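Erythromycin dehydratase (Saccharopolyspora erythraea, PDB 3EL6) is a dehydratase from an erythromycin-producing polyketide synthase that probably removes water from a beta-hydroxyacyl chain during assembly of the macrolide's polyketide core. Local coordinates at residues L30-A35 and L40-D45; A52-R57 and E91-P96; V83-A88 and A114-S119. All coordinates share one frame; numbering follows the deposited sequence.

Interaction 1: L30-A35 and L40-D45; sequences LGVRGA and LLAAVD
Arg33 and Asp45 form a salt bridge across the hairpin of strands 33-34 and 40-45, with NH1 of Arg33 2.9 Å from OD1 of Asp45. The bond is bent, with an N-H...O angle of 135°, and NH1 meets the oxygen from above the carboxylate plane. A bend at chi3 (-84°) folds the arginine chain over the neighbouring strand, where Ala43 CB lies 3.5 Å above one face of the guanidinium. The same NH1 also pairs with Asp92 of helix 79-93, so two carboxylates share one donor nitrogen. Arg33 and Ala43 are an antiparallel hydrogen-bonded pair: Arg33 N reaches Ala43 O at 2.9 Å, and Ala43 N reaches Arg33 O at 2.8 Å. The side-chain packing around the pair is largely apolar. Val32 spreads its two methyls, CG1 against Val44 CG2 at 3.5 Å and CG2 against Ala42 CB at 3.8 Å. Near the turn, Ala35 CB presses on Leu40 CB at 3.4 Å, tighter than usual for two carbons. Strand 40-45 carries a classic beta bulge at Leu41 and Ala42, which both stand opposite Thr55 of strand 52-58. Arg33 probably favours the ionised carboxylates of Asp45 and Asp92, and links the hairpin to the helix end.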
# COMPACT_ATOMS: atom_id res chain seq x y z
N LEU A 30 -7.95 5.93 -10.52
CA LEU A 30 -7.14 4.75 -10.24
C LEU A 30 -7.24 4.35 -8.76
O LEU A 30 -6.65 3.37 -8.33
CB LEU A 30 -5.69 4.96 -10.65
CG LEU A 30 -5.54 4.93 -12.18
CD1 LEU A 30 -4.13 5.23 -12.64
CD2 LEU A 30 -6.00 3.58 -12.73
N GLY A 31 -8.03 5.11 -8.03
CA GLY A 31 -8.39 4.77 -6.66
C GLY A 31 -7.26 5.14 -5.69
O GLY A 31 -7.17 4.58 -4.59
N VAL A 32 -6.39 6.07 -6.09
CA VAL A 32 -5.28 6.48 -5.19
C VAL A 32 -5.47 7.97 -4.91
O VAL A 32 -6.36 8.58 -5.50
CB VAL A 32 -3.92 6.18 -5.83
CG1 VAL A 32 -3.84 4.67 -6.13
CG2 VAL A 32 -3.68 6.96 -7.10
N ARG A 33 -4.68 8.52 -3.98
CA ARG A 33 -4.63 9.97 -3.76
C ARG A 33 -3.42 10.55 -4.49
O ARG A 33 -2.38 9.92 -4.57
CB ARG A 33 -4.47 10.30 -2.28
CG ARG A 33 -5.43 9.66 -1.40
CD ARG A 33 -5.20 10.08 0.07
NE ARG A 33 -4.18 9.30 0.78
CZ ARG A 33 -3.05 9.80 1.29
NH1 ARG A 33 -2.21 9.01 1.97
NH2 ARG A 33 -2.73 11.08 1.11
N GLY A 34 -3.51 11.78 -4.96
CA GLY A 34 -2.36 12.38 -5.65
C GLY A 34 -1.46 12.96 -4.57
O GLY A 34 -1.91 13.24 -3.47
N ALA A 35 -0.19 13.12 -4.85
CA ALA A 35 0.73 13.52 -3.81
C ALA A 35 1.15 14.92 -4.19
O ALA A 35 1.35 15.21 -5.38
CB ALA A 35 1.91 12.56 -3.77
N LEU A 40 6.84 12.95 -5.44
CA LEU A 40 5.87 11.86 -5.26
C LEU A 40 4.80 11.92 -6.32
O LEU A 40 4.51 13.00 -6.88
CB LEU A 40 5.22 11.88 -3.88
CG LEU A 40 6.24 11.59 -2.78
CD1 LEU A 40 5.53 11.65 -1.42
CD2 LEU A 40 6.95 10.21 -3.06
N LEU A 41 4.20 10.76 -6.57
CA LEU A 41 3.21 10.62 -7.62
C LEU A 41 1.85 10.25 -7.05
O LEU A 41 0.84 10.89 -7.36
CB LEU A 41 3.68 9.52 -8.60
CG LEU A 41 4.93 9.88 -9.43
CD1 LEU A 41 5.51 8.58 -10.05
CD2 LEU A 41 4.56 10.95 -10.44
N ALA A 42 1.81 9.21 -6.21
CA ALA A 42 0.55 8.80 -5.62
C ALA A 42 0.77 8.33 -4.20
O ALA A 42 1.89 7.91 -3.83
CB ALA A 42 -0.01 7.63 -6.41
N ALA A 43 -0.30 8.38 -3.42
CA ALA A 43 -0.28 7.80 -2.10
C ALA A 43 -1.51 6.88 -1.97
O ALA A 43 -2.61 7.18 -2.53
CB ALA A 43 -0.29 8.87 -1.05
N VAL A 44 -1.35 5.79 -1.22
CA VAL A 44 -2.48 4.87 -0.95
C VAL A 44 -2.49 4.48 0.54
O VAL A 44 -1.52 3.93 1.03
CB VAL A 44 -2.38 3.55 -1.78
CG1 VAL A 44 -3.71 2.81 -1.74
CG2 VAL A 44 -2.06 3.90 -3.19
N ASP A 45 -3.60 4.75 1.21
CA ASP A 45 -3.75 4.36 2.61
C ASP A 45 -4.01 2.89 2.77
O ASP A 45 -4.69 2.29 1.92
CB ASP A 45 -4.92 5.11 3.23
CG ASP A 45 -4.63 6.57 3.46
OD1 ASP A 45 -3.44 6.93 3.58
OD2 ASP A 45 -5.60 7.36 3.52

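Interaction 2: A52-R57 and E91-P96; sequences AVFTGR and EDVGLP
The Phe54 ring meets Asp92 at its edge, the ring and carboxylate planes standing almost perpendicular at 88°. CZ and CE2 of Phe54 do the touching: Asp92 OD2 lies 3.5 Å from CZ, and Asp92 CG, in the plane of the ring, lies 3.6 Å from CE2. Carboxylate oxygen thus sits against the weakly positive rim of the aromatic ring, although the stronger polar partner of Asp92 is Arg33, whose NH1 forms a salt bridge with OD2. Asp92 holds CG anti to its own nitrogen (chi1 -176°), which carries the carboxylate from the last turn of the helix out to the strand. Val93 adds a second approach to the ring edge, its CG1 methyl 4.0 Å from Phe54 CZ. That methyl also lies 4.0 Å from Ala52 CB, bridging two residues of the strand that point to the same side of the sheet. Here the C-terminal end of helix 79-93 rests on strand 52-58, part of the hotdog pattern in which a central helix is wrapped by an antiparallel sheet; the enzyme has a double hotdog fold. The helix stops in a Schellman motif: Gly94, at positive phi, is its C-prime residue, with Leu95 N turned back to the carbonyl of Gly90 and a weak bond of 3.3 Å from Gly94 N to Glu91 O. Phe54 also packs on the side chains of Ala43 from strand 40-45 and of Met118 and Val120 from strand 114-123, while Val93 touches Leu155 of strand 148-156.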
# COMPACT_ATOMS: atom_id res chain seq x y z
N ALA A 52 0.46 3.56 5.06
CA ALA A 52 0.29 4.06 3.75
C ALA A 52 1.46 3.68 2.87
O ALA A 52 2.54 3.42 3.40
CB ALA A 52 0.11 5.57 3.77
N VAL A 53 1.24 3.63 1.55
CA VAL A 53 2.34 3.43 0.61
C VAL A 53 2.41 4.61 -0.37
O VAL A 53 1.38 5.06 -0.88
CB VAL A 53 2.20 2.10 -0.21
CG1 VAL A 53 3.44 1.87 -1.11
CG2 VAL A 53 1.98 0.93 0.77
N PHE A 54 3.61 5.11 -0.60
CA PHE A 54 3.84 6.33 -1.43
C PHE A 54 4.72 5.96 -2.59
O PHE A 54 5.72 5.26 -2.37
CB PHE A 54 4.56 7.42 -0.57
CG PHE A 54 3.79 7.81 0.66
CD1 PHE A 54 3.99 7.15 1.89
CD2 PHE A 54 2.85 8.87 0.59
CE1 PHE A 54 3.24 7.51 3.04
CE2 PHE A 54 2.10 9.23 1.75
CZ PHE A 54 2.31 8.55 2.97
N THR A 55 4.39 6.42 -3.80
CA THR A 55 5.32 6.18 -4.92
C THR A 55 5.76 7.51 -5.57
O THR A 55 5.04 8.50 -5.52
CB THR A 55 4.80 5.10 -5.88
OG1 THR A 55 4.25 4.02 -5.07
CG2 THR A 55 5.97 4.52 -6.80
N GLY A 56 6.98 7.52 -6.07
CA GLY A 56 7.53 8.74 -6.71
C GLY A 56 8.65 8.37 -7.66
O GLY A 56 8.92 7.17 -7.93
N ARG A 57 9.35 9.38 -8.17
CA ARG A 57 10.33 9.15 -9.22
C ARG A 57 11.24 10.32 -9.14
O ARG A 57 10.76 11.41 -8.87
CB ARG A 57 9.61 9.15 -10.55
CG ARG A 57 10.44 8.63 -11.71
CD ARG A 57 9.51 8.30 -12.96
NE ARG A 57 8.68 7.09 -12.75
CZ ARG A 57 7.36 6.97 -12.98
NH1 ARG A 57 6.65 7.99 -13.44
NH2 ARG A 57 6.73 5.82 -12.73
N GLU A 91 4.25 13.51 7.86
CA GLU A 91 3.19 14.50 7.93
C GLU A 91 1.88 13.96 7.34
O GLU A 91 0.76 14.19 7.88
CB GLU A 91 3.62 15.81 7.22
CG GLU A 91 2.58 16.93 7.36
CD GLU A 91 2.34 17.39 8.86
OE1 GLU A 91 1.17 17.66 9.18
OE2 GLU A 91 3.27 17.53 9.70
N ASP A 92 1.96 13.26 6.23
CA ASP A 92 0.76 12.69 5.59
C ASP A 92 0.05 11.69 6.56
O ASP A 92 -1.18 11.70 6.68
CB ASP A 92 1.15 11.94 4.29
CG ASP A 92 -0.09 11.41 3.53
OD1 ASP A 92 -0.59 12.13 2.65
OD2 ASP A 92 -0.58 10.29 3.85
N VAL A 93 0.81 10.78 7.16
CA VAL A 93 0.22 9.74 8.06
C VAL A 93 -0.15 10.28 9.45
O VAL A 93 -0.85 9.62 10.24
CB VAL A 93 1.06 8.43 8.19
CG1 VAL A 93 1.35 7.89 6.82
CG2 VAL A 93 2.40 8.62 8.98
N GLY A 94 0.32 11.47 9.77
CA GLY A 94 0.03 12.08 11.09
C GLY A 94 1.06 11.81 12.19
O GLY A 94 0.75 11.95 13.38
N LEU A 95 2.27 11.40 11.81
CA LEU A 95 3.39 11.20 12.74
C LEU A 95 4.60 11.96 12.16
O LEU A 95 5.38 11.41 11.38
CB LEU A 95 3.71 9.71 12.88
CG LEU A 95 2.68 8.89 13.68
CD1 LEU A 95 3.18 7.41 13.57
CD2 LEU A 95 2.65 9.33 15.13
N PRO A 96 4.75 13.23 12.53
CA PRO A 96 5.55 14.14 11.71
C PRO A 96 7.03 14.18 12.08
O PRO A 96 7.85 14.82 11.36
CB PRO A 96 4.86 15.49 11.93
CG PRO A 96 4.44 15.42 13.38
CD PRO A 96 3.89 13.96 13.48

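Interaction 3: V83-A88 and A114-S119; sequences VDLALA and ALLRMS
A buried apolar contact lays helix 79-93, through Leu85, on Leu116 and Met118 of strand 114-123. Leu85 splits its side chain between the two strand residues. Its CD1 methyl meets CD1 of Leu116 at 3.8 Å, the two leucines crossing at about a right angle, while its CB lies 3.9 Å from Met118 SD. A bend at chi3 (-70°) lays the methionine CE methyl alongside the helix backbone, with SD and CE both against Leu85 O, CE at 3.4 Å. The sulfur also approaches the backbone nitrogen of Ala86, 4.0 Å from SD. Axes of the two short segments pass 9.9 Å apart at 45°. A long helix against the concave side of a curved antiparallel sheet is the hotdog pattern, as in the double hotdog fold of this enzyme. No hydrogen bond crosses between the segments, which meet through side-chain packing and through Met118 against the backbone of Leu85. On other sides of the helix, Val83, Ala86 and Leu87 pack on Leu98 of strand 97-103, and Asp84 hydrogen-bonds His37 and the backbone of Phe225. Behind the strand, Arg117 extends toward the dimer partner, hydrogen-bonding Asp45 O of the second subunit.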
# COMPACT_ATOMS: atom_id res chain seq x y z
N VAL A 83 15.49 11.85 3.62
CA VAL A 83 15.01 12.41 4.91
C VAL A 83 13.78 13.30 4.65
O VAL A 83 12.75 13.24 5.34
CB VAL A 83 16.14 13.22 5.62
CG1 VAL A 83 15.60 14.06 6.87
CG2 VAL A 83 17.29 12.28 5.99
N ASP A 84 13.85 14.15 3.63
CA ASP A 84 12.71 15.04 3.33
C ASP A 84 11.50 14.20 2.93
O ASP A 84 10.39 14.42 3.37
CB ASP A 84 13.10 16.04 2.18
CG ASP A 84 11.87 16.68 1.54
OD1 ASP A 84 11.11 17.40 2.25
OD2 ASP A 84 11.60 16.38 0.35
N LEU A 85 11.73 13.15 2.13
CA LEU A 85 10.58 12.33 1.71
C LEU A 85 9.95 11.64 2.94
O LEU A 85 8.76 11.53 3.03
CB LEU A 85 11.05 11.27 0.70
CG LEU A 85 11.12 11.81 -0.76
CD1 LEU A 85 11.87 10.78 -1.54
CD2 LEU A 85 9.76 12.07 -1.36
N ALA A 86 10.78 11.20 3.87
CA ALA A 86 10.26 10.53 5.08
C ALA A 86 9.50 11.50 5.97
O ALA A 86 8.50 11.13 6.55
CB ALA A 86 11.44 9.88 5.88
N LEU A 87 9.94 12.75 6.07
CA LEU A 87 9.18 13.76 6.80
C LEU A 87 7.83 14.04 6.13
O LEU A 87 6.83 14.29 6.82
CB LEU A 87 10.03 15.08 6.87
CG LEU A 87 11.25 14.98 7.80
CD1 LEU A 87 12.18 16.22 7.54
CD2 LEU A 87 10.78 15.02 9.31
N ALA A 88 7.80 13.99 4.80
CA ALA A 88 6.56 14.25 4.02
C ALA A 88 5.61 13.10 4.29
O ALA A 88 4.41 13.32 4.49
CB ALA A 88 6.87 14.30 2.52
N ALA A 114 15.15 7.15 -11.32
CA ALA A 114 14.92 6.10 -10.32
C ALA A 114 13.49 6.18 -9.84
O ALA A 114 12.92 7.29 -9.77
CB ALA A 114 15.90 6.28 -9.14
N LEU A 115 12.86 5.03 -9.59
CA LEU A 115 11.57 5.02 -8.94
C LEU A 115 11.83 4.97 -7.45
O LEU A 115 12.84 4.41 -7.00
CB LEU A 115 10.75 3.76 -9.37
CG LEU A 115 10.39 3.74 -10.84
CD1 LEU A 115 9.99 2.32 -11.33
CD2 LEU A 115 9.25 4.67 -11.03
N LEU A 116 10.89 5.50 -6.67
CA LEU A 116 10.99 5.55 -5.22
C LEU A 116 9.69 4.95 -4.67
O LEU A 116 8.61 5.09 -5.28
CB LEU A 116 10.98 7.02 -4.76
CG LEU A 116 12.17 7.79 -5.30
CD1 LEU A 116 11.88 9.34 -5.11
CD2 LEU A 116 13.39 7.29 -4.61
N ARG A 117 9.82 4.27 -3.54
CA ARG A 117 8.61 3.72 -2.87
C ARG A 117 8.84 3.78 -1.37
O ARG A 117 9.87 3.30 -0.86
CB ARG A 117 8.37 2.30 -3.41
CG ARG A 117 7.25 1.47 -2.71
CD ARG A 117 5.87 1.34 -3.37
NE ARG A 117 5.61 1.64 -4.77
CZ ARG A 117 5.31 0.73 -5.67
NH1 ARG A 117 5.31 -0.58 -5.33
NH2 ARG A 117 5.06 1.09 -6.92
N MET A 118 7.93 4.44 -0.63
CA MET A 118 8.03 4.48 0.82
C MET A 118 6.83 3.73 1.38
O MET A 118 5.74 3.88 0.86
CB MET A 118 7.99 5.93 1.35
CG MET A 118 9.23 6.71 1.08
SD MET A 118 8.97 8.25 1.93
CE MET A 118 7.69 9.04 0.93
N SER A 119 7.05 2.88 2.37
CA SER A 119 5.97 2.13 3.03
C SER A 119 5.98 2.49 4.49
O SER A 119 7.02 2.38 5.12
CB SER A 119 6.20 0.60 2.95
OG SER A 119 6.56 0.23 1.63

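The three contacts lie on the same side of the chain's centre, where strands 33-34, 40-45, 52-58 and 114-123 follow one another across an antiparallel sheet. Interaction 1 closes before the others open; interactions 2 and 3 alternate along the chain and both use helix 79-93. Their centres are about 7 Å apart, against about 10 Å from interaction 1 to interaction 2 and 13 Å to interaction 3. Leu40 reaches inward to both Leu85 and Met118, bringing interaction 1 into the packing beneath the helix. Interactions 2 and 3 thus seat successive parts of the helix on neighbouring strands, while all three contacts touch the second subunit, placing this part of the double hotdog fold beside it.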